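Side-chain contacts in polyphosphate kinase (Porphyromonas gingivalis, PDB 2O8R), which probably catalyses the reversible transfer of the terminal phosphate of ATP onto a growing polyphosphate chain: residues R132-E137 with E210-E215; F140-P145 with D187-F192; D355-L360 with I458-T463; I373-Y378 with G464-T469. The protein carries 3 engineered substitutions. All blocks are in the same frame, centred on the assembly; numbering follows the deposited sequence.

Interaction 1: residues R132-E137 with E210-E215; sequences RRFFHE and EDIIKE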
# COMPACT_ATOMS: atom_id res chain seq x y z
N ARG A 132 -15.53 9.66 25.72
CA ARG A 132 -16.91 9.98 25.40
C ARG A 132 -16.96 10.88 24.17
O ARG A 132 -17.81 10.71 23.30
CB ARG A 132 -17.61 10.64 26.59
CG ARG A 132 -19.04 11.03 26.35
CD ARG A 132 -19.82 10.97 27.64
NE ARG A 132 -20.82 12.04 27.71
CZ ARG A 132 -21.64 12.24 28.74
NH1 ARG A 132 -21.61 11.44 29.81
NH2 ARG A 132 -22.50 13.26 28.71
N ARG A 133 -16.02 11.82 24.08
CA ARG A 133 -15.97 12.69 22.90
C ARG A 133 -15.58 11.85 21.71
O ARG A 133 -16.27 11.86 20.68
CB ARG A 133 -14.99 13.85 23.09
CG ARG A 133 -15.36 15.13 22.35
CD ARG A 133 -14.12 15.97 22.04
NE ARG A 133 -13.48 15.53 20.80
CZ ARG A 133 -12.43 14.71 20.73
NH1 ARG A 133 -11.87 14.21 21.83
NH2 ARG A 133 -11.94 14.37 19.54
N PHE A 134 -14.50 11.08 21.90
CA PHE A 134 -13.90 10.22 20.87
C PHE A 134 -14.92 9.26 20.31
O PHE A 134 -15.08 9.15 19.09
CB PHE A 134 -12.74 9.43 21.46
CG PHE A 134 -11.90 8.69 20.44
CD1 PHE A 134 -10.96 9.35 19.68
CD2 PHE A 134 -12.02 7.31 20.29
CE1 PHE A 134 -10.17 8.67 18.78
CE2 PHE A 134 -11.23 6.62 19.38
CZ PHE A 134 -10.30 7.30 18.63
N PHE A 135 -15.63 8.58 21.20
CA PHE A 135 -16.67 7.69 20.76
C PHE A 135 -17.66 8.46 19.90
O PHE A 135 -17.96 8.04 18.79
CB PHE A 135 -17.39 6.99 21.90
CG PHE A 135 -18.54 6.16 21.43
CD1 PHE A 135 -18.31 4.90 20.88
CD2 PHE A 135 -19.83 6.65 21.46
CE1 PHE A 135 -19.36 4.12 20.41
CE2 PHE A 135 -20.89 5.87 21.00
CZ PHE A 135 -20.66 4.60 20.47
N HIS A 136 -18.14 9.60 20.41
CA HIS A 136 -19.14 10.37 19.66
C HIS A 136 -18.63 10.89 18.32
O HIS A 136 -19.26 10.65 17.30
CB HIS A 136 -19.77 11.48 20.51
CG HIS A 136 -20.82 10.98 21.46
ND1 HIS A 136 -20.53 10.51 22.72
CD2 HIS A 136 -22.16 10.83 21.30
CE1 HIS A 136 -21.64 10.11 23.31
NE2 HIS A 136 -22.65 10.29 22.47
N GLU A 137 -17.49 11.56 18.31
CA GLU A 137 -17.04 12.20 17.08
C GLU A 137 -16.31 11.26 16.12
O GLU A 137 -16.36 11.46 14.91
CB GLU A 137 -16.15 13.40 17.37
CG GLU A 137 -16.79 14.54 18.13
CD GLU A 137 -15.79 15.65 18.44
OE1 GLU A 137 -14.57 15.45 18.21
OE2 GLU A 137 -16.21 16.73 18.92
N GLU A 210 -12.55 -1.80 21.08
CA GLU A 210 -13.81 -2.49 21.42
C GLU A 210 -14.25 -2.22 22.85
O GLU A 210 -15.44 -2.28 23.14
CB GLU A 210 -13.76 -4.00 21.13
CG GLU A 210 -12.85 -4.82 22.03
CD GLU A 210 -11.42 -4.96 21.49
OE1 GLU A 210 -10.94 -4.04 20.79
OE2 GLU A 210 -10.78 -6.00 21.76
N ASP A 211 -13.30 -1.93 23.72
CA ASP A 211 -13.62 -1.54 25.09
C ASP A 211 -14.37 -0.21 25.11
O ASP A 211 -15.42 -0.08 25.74
CB ASP A 211 -12.35 -1.50 25.94
CG ASP A 211 -11.94 -2.87 26.47
OD1 ASP A 211 -12.72 -3.83 26.36
OD2 ASP A 211 -10.82 -2.98 27.00
N ILE A 212 -13.87 0.78 24.38
CA ILE A 212 -14.54 2.06 24.27
C ILE A 212 -15.97 1.88 23.78
O ILE A 212 -16.89 2.44 24.38
CB ILE A 212 -13.80 3.03 23.34
CG1 ILE A 212 -12.33 3.18 23.79
CG2 ILE A 212 -14.55 4.40 23.30
CD1 ILE A 212 -11.42 3.76 22.72
N ILE A 213 -16.14 1.10 22.73
CA ILE A 213 -17.48 0.83 22.21
C ILE A 213 -18.39 0.24 23.30
O ILE A 213 -19.49 0.73 23.54
CB ILE A 213 -17.44 -0.06 20.95
CG1 ILE A 213 -16.78 0.72 19.79
CG2 ILE A 213 -18.85 -0.50 20.57
CD1 ILE A 213 -16.78 -0.01 18.45
N LYS A 214 -17.90 -0.78 24.00
CA LYS A 214 -18.63 -1.39 25.11
C LYS A 214 -19.13 -0.37 26.14
O LYS A 214 -20.24 -0.49 26.66
CB LYS A 214 -17.74 -2.43 25.80
CG LYS A 214 -17.49 -3.72 24.98
CD LYS A 214 -16.75 -4.73 25.84
CE LYS A 214 -16.96 -6.14 25.37
NZ LYS A 214 -16.30 -7.06 26.31
N GLU A 215 -18.32 0.64 26.41
CA GLU A 215 -18.61 1.63 27.43
C GLU A 215 -19.66 2.66 26.97
O GLU A 215 -20.12 3.49 27.75
CB GLU A 215 -17.30 2.31 27.83
CG GLU A 215 -17.31 3.12 29.13
CD GLU A 215 -17.82 2.34 30.32
OE1 GLU A 215 -17.60 1.10 30.39
OE2 GLU A 215 -18.44 2.96 31.21
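Phe135 and Ile212 form the centre of this contact, with CB of Phe135 4.1 Å from CG2 of Ile212. Their CA atoms, 7.0 Å apart, are the nearest pair between two helices of the middle domain. The axes of 132-137 and 210-214 stand almost square to each other, with a signed angle of -93° and a closest approach of 10.3 Å, so the overlap is confined to one crossing point.

Phe135 carries CG anti to its backbone N (chi1 175°), which brings the ring over to the next residue, Ile213, with CE1 of Phe135 4.2 Å from CA of Ile213. Both isoleucines approach this ring obliquely. Ile212 divides its branches between the two phenylalanines: CG2 serves Phe135, while CD1 extends to CD2 of Phe134 at 4.3 Å. All four of these residues are buried. Beyond them, Phe135 stacks on the ring of His216, and Phe134 packs against Phe410 of the second subunit.

The opposite face of helix 132-137 is polar and exposed. There Arg133 NE and Glu137 OE1 make a salt bridge of 2.8 Å, whose hydrogen-bond geometry is weak. His136 folds back along its own helix: ND1 donates to Arg132 O at 2.8 Å, in the plane of the imidazole, while the backbone N of His136 reaches that oxygen from the other face of the carbonyl.

Every contact across the two segments is carbon on carbon. The association therefore rests on the fit and burial of apolar groups, and the charged residues of both segments take no part in it; Glu210, for one, pairs with Arg191.

Interaction 2: residues F140-P145 with D187-F192; sequences FPLLYP and DGLPRF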
# COMPACT_ATOMS: atom_id res chain seq x y z
N PHE A 140 -18.42 6.39 16.63
CA PHE A 140 -19.83 6.24 16.29
C PHE A 140 -20.13 6.38 14.79
O PHE A 140 -20.82 5.53 14.24
CB PHE A 140 -20.70 7.19 17.12
CG PHE A 140 -22.17 7.01 16.91
CD1 PHE A 140 -22.88 6.07 17.64
CD2 PHE A 140 -22.85 7.78 15.96
CE1 PHE A 140 -24.23 5.89 17.45
CE2 PHE A 140 -24.20 7.61 15.76
CZ PHE A 140 -24.90 6.66 16.51
N PRO A 141 -19.61 7.43 14.13
CA PRO A 141 -19.88 7.54 12.68
C PRO A 141 -19.41 6.34 11.85
O PRO A 141 -19.80 6.21 10.69
CB PRO A 141 -19.09 8.78 12.26
CG PRO A 141 -18.83 9.55 13.52
CD PRO A 141 -18.82 8.57 14.64
N LEU A 142 -18.59 5.46 12.43
CA LEU A 142 -18.06 4.31 11.71
C LEU A 142 -18.76 3.00 12.12
O LEU A 142 -18.36 1.91 11.73
CB LEU A 142 -16.55 4.22 11.92
CG LEU A 142 -15.63 5.37 11.46
CD1 LEU A 142 -14.16 4.99 11.65
CD2 LEU A 142 -15.88 5.73 10.01
N LEU A 143 -19.82 3.12 12.90
CA LEU A 143 -20.57 1.97 13.35
C LEU A 143 -21.72 1.61 12.41
O LEU A 143 -22.20 2.43 11.64
CB LEU A 143 -21.13 2.25 14.74
CG LEU A 143 -20.36 1.76 15.97
CD1 LEU A 143 -18.89 1.64 15.72
CD2 LEU A 143 -20.63 2.67 17.17
N TYR A 144 -22.14 0.35 12.47
CA TYR A 144 -23.35 -0.08 11.80
C TYR A 144 -24.11 -0.98 12.76
O TYR A 144 -23.89 -2.18 12.77
CB TYR A 144 -23.02 -0.86 10.55
CG TYR A 144 -22.32 -0.04 9.50
CD1 TYR A 144 -23.03 0.58 8.50
CD2 TYR A 144 -20.94 0.08 9.50
CE1 TYR A 144 -22.38 1.32 7.51
CE2 TYR A 144 -20.28 0.81 8.53
CZ TYR A 144 -21.00 1.43 7.54
OH TYR A 144 -20.34 2.17 6.59
N PRO A 145 -24.99 -0.39 13.60
CA PRO A 145 -25.70 -1.19 14.60
C PRO A 145 -26.67 -2.11 13.92
O PRO A 145 -27.57 -1.66 13.21
CB PRO A 145 -26.45 -0.14 15.42
CG PRO A 145 -25.80 1.17 15.08
CD PRO A 145 -25.35 1.03 13.67
N ASP A 187 -10.76 -0.87 10.48
CA ASP A 187 -10.45 -0.48 9.12
C ASP A 187 -10.32 1.03 8.99
O ASP A 187 -9.92 1.54 7.95
CB ASP A 187 -11.55 -0.99 8.18
CG ASP A 187 -12.95 -0.59 8.63
OD1 ASP A 187 -13.09 0.21 9.58
OD2 ASP A 187 -13.93 -1.07 8.02
N GLY A 188 -10.70 1.75 10.04
CA GLY A 188 -10.67 3.21 10.03
C GLY A 188 -10.07 3.83 11.28
O GLY A 188 -9.77 5.02 11.31
N LEU A 189 -9.89 3.02 12.32
CA LEU A 189 -9.32 3.49 13.58
C LEU A 189 -8.27 2.49 14.08
O LEU A 189 -8.25 1.35 13.64
CB LEU A 189 -10.43 3.64 14.62
CG LEU A 189 -11.38 4.83 14.53
CD1 LEU A 189 -12.16 4.91 15.81
CD2 LEU A 189 -10.61 6.10 14.30
N PRO A 190 -7.39 2.92 14.99
CA PRO A 190 -6.45 1.95 15.50
C PRO A 190 -7.09 1.02 16.53
O PRO A 190 -8.08 1.40 17.19
CB PRO A 190 -5.39 2.82 16.17
CG PRO A 190 -6.12 4.01 16.61
CD PRO A 190 -7.19 4.25 15.59
N ARG A 191 -6.53 -0.18 16.67
CA ARG A 191 -7.00 -1.15 17.66
C ARG A 191 -6.77 -0.57 19.04
O ARG A 191 -7.61 -0.71 19.93
CB ARG A 191 -6.23 -2.46 17.52
CG ARG A 191 -6.70 -3.57 18.44
CD ARG A 191 -8.16 -3.97 18.18
NE ARG A 191 -8.66 -4.88 19.21
CZ ARG A 191 -8.50 -6.21 19.18
NH1 ARG A 191 -7.86 -6.81 18.19
NH2 ARG A 191 -9.00 -6.94 20.15
N PHE A 192 -5.63 0.11 19.19
CA PHE A 192 -5.24 0.73 20.45
C PHE A 192 -5.31 2.24 20.37
O PHE A 192 -4.74 2.85 19.47
CB PHE A 192 -3.86 0.24 20.87
CG PHE A 192 -3.77 -1.25 20.96
CD1 PHE A 192 -4.39 -1.93 22.00
CD2 PHE A 192 -3.10 -1.97 19.98
CE1 PHE A 192 -4.33 -3.31 22.07
CE2 PHE A 192 -3.04 -3.35 20.05
CZ PHE A 192 -3.66 -4.02 21.10
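Leu142 and Leu189 both set CG anti to the carbonyl carbon (chi1 -61° and -75°), and with these torsions the two side chains run at a slant across one another. This is a loop-to-loop contact in the middle domain of a PPK1 enzyme. Segment 140-145 is the link from helix 125-139 to strand 146-147, beginning with a 3-10 turn over 140-142, and segment 187-192 leads from strand 178-183 to strand 192-195.

Leu142 supplies the whole of its loop's share through a single methyl group. The backbone approach is nearest at Leu142 and Gly188, whose CA atoms are 7.7 Å apart, and the leucine side chain bridges that interval. The turn that presents it is closed by Leu143 N donating to Phe140 O at 2.9 Å.

The burial is uneven. Leu189 is enclosed, resting on Phe134 and Ile139 of helix 125-139, whereas Leu142 stays partly exposed and also meets Pro185 of its own chain and Arg158 of the second subunit. Nearby, Tyr144 stacks on Tyr144 of that subunit, which places the loop at the dimer interface. Arg191 holds the far end of the other loop through salt bridges to Glu210 and Asp305.

Only 92 Å² is buried between the two segments, so the contact is small and local. CD1 of Leu142 does all of the touching: it lies 4.0 Å from CG of Leu189 and 4.2 Å from CA of Gly188.

Interaction 3: residues D355-L360 with I458-T463; sequences DYVVRL and IALLST. With SO4 (sulfate ion), chain I.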
# COMPACT_ATOMS: atom_id res chain seq x y z
N ASP A 355 21.96 -4.66 0.43
CA ASP A 355 22.24 -3.73 -0.67
C ASP A 355 23.06 -4.27 -1.84
O ASP A 355 23.03 -3.70 -2.93
CB ASP A 355 22.89 -2.48 -0.11
CG ASP A 355 21.99 -1.74 0.83
OD1 ASP A 355 20.77 -2.01 0.80
OD2 ASP A 355 22.49 -0.89 1.58
N TYR A 356 23.77 -5.36 -1.65
CA TYR A 356 24.66 -5.83 -2.69
C TYR A 356 23.95 -6.33 -3.93
O TYR A 356 24.45 -6.14 -5.03
CB TYR A 356 25.64 -6.87 -2.15
CG TYR A 356 26.72 -6.28 -1.27
CD1 TYR A 356 26.84 -6.66 0.06
CD2 TYR A 356 27.62 -5.33 -1.78
CE1 TYR A 356 27.82 -6.11 0.87
CE2 TYR A 356 28.60 -4.76 -0.96
CZ TYR A 356 28.70 -5.17 0.36
OH TYR A 356 29.67 -4.63 1.18
N VAL A 357 22.80 -6.95 -3.76
CA VAL A 357 22.04 -7.45 -4.91
C VAL A 357 21.65 -6.31 -5.86
O VAL A 357 21.94 -6.36 -7.06
CB VAL A 357 20.81 -8.28 -4.46
CG1 VAL A 357 19.91 -8.64 -5.65
CG2 VAL A 357 21.26 -9.54 -3.72
N VAL A 358 21.03 -5.26 -5.31
CA VAL A 358 20.55 -4.15 -6.14
C VAL A 358 21.69 -3.26 -6.68
O VAL A 358 21.66 -2.86 -7.84
CB VAL A 358 19.47 -3.33 -5.41
CG1 VAL A 358 20.01 -2.75 -4.12
CG2 VAL A 358 18.92 -2.23 -6.31
N ARG A 359 22.68 -2.96 -5.84
CA ARG A 359 23.93 -2.32 -6.24
C ARG A 359 24.58 -3.00 -7.45
O ARG A 359 24.97 -2.35 -8.43
CB ARG A 359 24.92 -2.40 -5.09
CG ARG A 359 25.52 -1.10 -4.71
CD ARG A 359 25.14 -0.80 -3.29
NE ARG A 359 26.18 -1.07 -2.29
CZ ARG A 359 27.50 -1.06 -2.48
NH1 ARG A 359 28.30 -1.30 -1.45
NH2 ARG A 359 28.04 -0.79 -3.65
N LEU A 360 24.68 -4.33 -7.36
CA LEU A 360 25.21 -5.14 -8.44
C LEU A 360 24.33 -4.99 -9.67
O LEU A 360 24.82 -4.71 -10.76
CB LEU A 360 25.28 -6.61 -8.03
CG LEU A 360 26.15 -7.40 -8.99
CD1 LEU A 360 27.59 -6.95 -8.83
CD2 LEU A 360 26.03 -8.88 -8.73
N ILE A 458 27.96 -13.59 -13.74
CA ILE A 458 27.78 -13.68 -12.30
C ILE A 458 26.47 -14.40 -11.97
O ILE A 458 25.41 -14.05 -12.50
CB ILE A 458 27.74 -12.28 -11.64
CG1 ILE A 458 29.05 -11.53 -11.87
CG2 ILE A 458 27.54 -12.41 -10.16
CD1 ILE A 458 29.00 -10.05 -11.48
N ALA A 459 26.56 -15.40 -11.11
CA ALA A 459 25.37 -16.05 -10.61
C ALA A 459 25.19 -15.66 -9.15
O ALA A 459 26.15 -15.69 -8.38
CB ALA A 459 25.47 -17.57 -10.76
N LEU A 460 23.96 -15.29 -8.79
CA LEU A 460 23.59 -15.06 -7.40
C LEU A 460 22.60 -16.14 -7.00
O LEU A 460 21.59 -16.32 -7.68
CB LEU A 460 22.91 -13.70 -7.29
CG LEU A 460 23.71 -12.43 -7.02
CD1 LEU A 460 25.00 -12.40 -7.80
CD2 LEU A 460 22.86 -11.22 -7.36
N LEU A 461 22.91 -16.88 -5.93
CA LEU A 461 22.05 -17.97 -5.41
C LEU A 461 21.80 -17.82 -3.94
O LEU A 461 22.69 -17.41 -3.20
CB LEU A 461 22.66 -19.34 -5.65
CG LEU A 461 22.76 -19.71 -7.12
CD1 LEU A 461 24.16 -19.36 -7.67
CD2 LEU A 461 22.46 -21.18 -7.27
N SER A 462 20.61 -18.19 -3.49
CA SER A 462 20.15 -17.75 -2.18
C SER A 462 19.16 -18.67 -1.50
O SER A 462 18.40 -19.38 -2.16
CB SER A 462 19.51 -16.39 -2.32
OG SER A 462 19.21 -15.88 -1.04
N THR A 463 19.15 -18.62 -0.17
CA THR A 463 18.22 -19.40 0.63
C THR A 463 16.86 -18.73 0.78
O THR A 463 15.89 -19.38 1.16
CB THR A 463 18.78 -19.69 2.03
OG1 THR A 463 18.97 -18.45 2.73
CG2 THR A 463 20.11 -20.39 1.90
S SO4 I . 25.41 0.54 1.13
O1 SO4 I . 26.61 1.39 1.17
O2 SO4 I . 25.31 -0.24 2.37
O3 SO4 I . 24.23 1.38 1.01
O4 SO4 I . 25.50 -0.35 -0.00
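Leu360 projects from its helix toward the strand, and its CD2 methyl is the bump that enters the hollow between Leu460 and Ile458. Three carbons define that hollow. CD1 of Leu460 lies 3.8 Å from CD2 of Leu360, CD2 of Leu460 lies 4.2 Å from the same methyl, and CG2 of Ile458 closes the other side at 4.1 Å. Both meetings are tip to tip, with Leu360 reaching the strand because its CG is anti to the backbone N (chi1 -165°). Ile458 and Leu460, alternate residues of the strand, point to the helix together, while Ala459 between them faces away.

One turn earlier, Val357 adds a shallower shoulder: its CG1 stands 4.3 Å from CD2 of Leu460. Leu460 thus has a different methyl nearest to each helix residue. The segment axes run nearly antiparallel, at 153° and 11.3 Å, a helix laid against a sheet as in the PLD-like domain assigned to this region. Met337 and Leu336 of helix 336-342, with Ile445 and Met480 of neighbouring strands, also pack on Leu360.

The other flank of the helix is polar. A sulfate, probably from the crystallisation liquor, lies beside Asp355 and at the guanidinium edge of Arg359, near its plane; the NE contact is too short to be trusted in detail. Tyr356 CD2 lies above one guanidinium face, displaced toward its rim, and Glu331 makes a salt bridge to NH1 of Arg359.

The helix is accordingly two-sided: across the two segments it meets the strand through aliphatic carbons, with no polar pair, and Asp355 and Arg359 gather on the side that meets the anion.

Interaction 4: residues I373-Y378 with G464-T469; sequences IRLTQY and GNFNET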
# COMPACT_ATOMS: atom_id res chain seq x y z
N ILE A 373 20.24 -9.93 -18.05
CA ILE A 373 19.98 -10.16 -16.63
C ILE A 373 18.73 -11.01 -16.51
O ILE A 373 17.72 -10.74 -17.17
CB ILE A 373 19.75 -8.86 -15.89
CG1 ILE A 373 20.91 -7.89 -16.13
CG2 ILE A 373 19.56 -9.12 -14.42
CD1 ILE A 373 20.66 -6.49 -15.58
N ARG A 374 18.80 -12.05 -15.69
CA ARG A 374 17.68 -12.97 -15.52
C ARG A 374 17.57 -13.30 -14.04
O ARG A 374 18.57 -13.62 -13.40
CB ARG A 374 17.93 -14.25 -16.31
CG ARG A 374 18.27 -13.98 -17.76
CD ARG A 374 18.89 -15.18 -18.43
NE ARG A 374 17.94 -16.25 -18.71
CZ ARG A 374 16.94 -16.18 -19.58
NH1 ARG A 374 16.72 -15.07 -20.27
NH2 ARG A 374 16.15 -17.23 -19.76
N LEU A 375 16.36 -13.19 -13.50
CA LEU A 375 16.14 -13.55 -12.10
C LEU A 375 14.76 -14.15 -11.76
O LEU A 375 13.78 -14.04 -12.51
CB LEU A 375 16.48 -12.38 -11.17
CG LEU A 375 15.35 -11.50 -10.63
CD1 LEU A 375 15.85 -10.69 -9.44
CD2 LEU A 375 14.85 -10.60 -11.72
N THR A 376 14.70 -14.79 -10.61
CA THR A 376 13.45 -15.31 -10.12
C THR A 376 12.88 -14.32 -9.11
O THR A 376 13.63 -13.54 -8.54
CB THR A 376 13.65 -16.71 -9.53
OG1 THR A 376 14.71 -16.69 -8.58
CG2 THR A 376 14.02 -17.70 -10.62
N GLN A 377 11.56 -14.34 -8.93
CA GLN A 377 10.85 -13.46 -7.99
C GLN A 377 9.58 -14.17 -7.52
O GLN A 377 8.86 -14.75 -8.34
CB GLN A 377 10.46 -12.16 -8.70
CG GLN A 377 11.39 -10.97 -8.45
CD GLN A 377 10.85 -9.98 -7.43
OE1 GLN A 377 11.35 -8.86 -7.30
NE2 GLN A 377 9.82 -10.39 -6.69
N TYR A 378 9.30 -14.14 -6.21
CA TYR A 378 8.08 -14.76 -5.68
C TYR A 378 6.83 -14.20 -6.35
O TYR A 378 6.07 -14.95 -6.97
CB TYR A 378 7.97 -14.63 -4.16
CG TYR A 378 6.63 -15.08 -3.61
CD1 TYR A 378 6.24 -16.42 -3.66
CD2 TYR A 378 5.74 -14.17 -3.04
CE1 TYR A 378 5.01 -16.84 -3.17
CE2 TYR A 378 4.51 -14.58 -2.54
CZ TYR A 378 4.15 -15.91 -2.60
OH TYR A 378 2.93 -16.32 -2.11
N GLY A 464 16.80 -17.43 0.50
CA GLY A 464 15.53 -16.72 0.42
C GLY A 464 15.49 -15.65 -0.65
O GLY A 464 16.39 -15.58 -1.49
N ASN A 465 14.46 -14.81 -0.61
CA ASN A 465 14.25 -13.76 -1.61
C ASN A 465 15.21 -12.58 -1.44
O ASN A 465 15.68 -12.32 -0.33
CB ASN A 465 12.80 -13.28 -1.57
CG ASN A 465 11.80 -14.41 -1.85
OD1 ASN A 465 11.82 -15.45 -1.19
ND2 ASN A 465 10.93 -14.20 -2.83
N PHE A 466 15.52 -11.88 -2.53
CA PHE A 466 16.48 -10.77 -2.51
C PHE A 466 15.80 -9.51 -1.97
O PHE A 466 16.42 -8.66 -1.32
CB PHE A 466 17.02 -10.46 -3.91
CG PHE A 466 17.71 -11.61 -4.59
CD1 PHE A 466 18.89 -12.15 -4.07
CD2 PHE A 466 17.20 -12.14 -5.77
CE1 PHE A 466 19.53 -13.20 -4.70
CE2 PHE A 466 17.84 -13.19 -6.42
CZ PHE A 466 19.00 -13.73 -5.89
N ASN A 467 14.51 -9.42 -2.28
CA ASN A 467 13.69 -8.29 -1.89
C ASN A 467 13.23 -8.42 -0.43
O ASN A 467 12.38 -9.25 -0.12
CB ASN A 467 12.48 -8.24 -2.81
CG ASN A 467 11.82 -6.88 -2.83
OD1 ASN A 467 12.48 -5.86 -2.67
ND2 ASN A 467 10.50 -6.87 -3.05
N GLU A 468 13.80 -7.60 0.45
CA GLU A 468 13.35 -7.53 1.85
C GLU A 468 12.04 -6.75 1.98
O GLU A 468 12.02 -5.52 1.82
CB GLU A 468 14.43 -6.89 2.72
CG GLU A 468 13.97 -6.56 4.13
CD GLU A 468 15.07 -5.94 4.98
OE1 GLU A 468 15.89 -5.17 4.44
OE2 GLU A 468 15.11 -6.24 6.19
N THR A 469 10.94 -7.45 2.27
CA THR A 469 9.60 -6.83 2.28
C THR A 469 8.71 -7.35 3.39
O THR A 469 7.50 -7.53 3.20
CB THR A 469 8.85 -7.07 0.98
OG1 THR A 469 9.21 -8.36 0.46
CG2 THR A 469 9.18 -5.97 -0.04
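Leu375 and Phe466 make the apolar half of this contact, CD1 of the leucine lying 4.2 Å from CD2 of the ring, which it approaches obliquely. The leucine and the ring pass alongside one another, heading opposite ways. The other half is polar against carbon: ND2 of Asn465 comes to 3.3 Å from CB of Tyr378. With CG anti to the backbone N (chi1 171°), the far end of the tyrosine is carried away from the loop, leaving CB as the touching atom.

In the next shell, the amide of Asn465 is oriented by its oxygen, since OD1 accepts a hydrogen bond from NZ of Lys441. Lys441 follows two residues after His439, the predicted phosphohistidine, a spacing consistent with the HxK motif of PLD-like enzymes. Asn465 also lies about 6 Å, side chain to side chain, from His597, predicted to bind ATP, and about 4 Å from a bound sulfate. Tyr378 adjoins Arg379, predicted to bind magnesium. The contact therefore borders the probable active site.

On the apolar side, Phe466 touches Ile386 of helix 385-395 and Val357 of helix 355-365, while strand 370-377 runs beside strand 399-404 and antiparallel to strand 442-447.

From the N terminus, interaction 1 opens on helix 125-139 and closes at 210-215, enclosing 72 residues of the middle domain. Interaction 2 starts a few residues later, at 140, and has closed by 192, before 210 is reached, so the smaller loop nests within the larger. The two touch through Phe135 and Leu143, and together tie helices 125-139 and 209-214 to loops beside the sheet. The later pair follows in series in the first C-terminal domain. Interaction 3 joins helix 355-365 to strand 457-462, and interaction 4 joins strand 370-377 to the loop after that strand, closing loops of 97 and 85 residues that cross. The centres of interactions 1 and 3 lie about 51 Å apart.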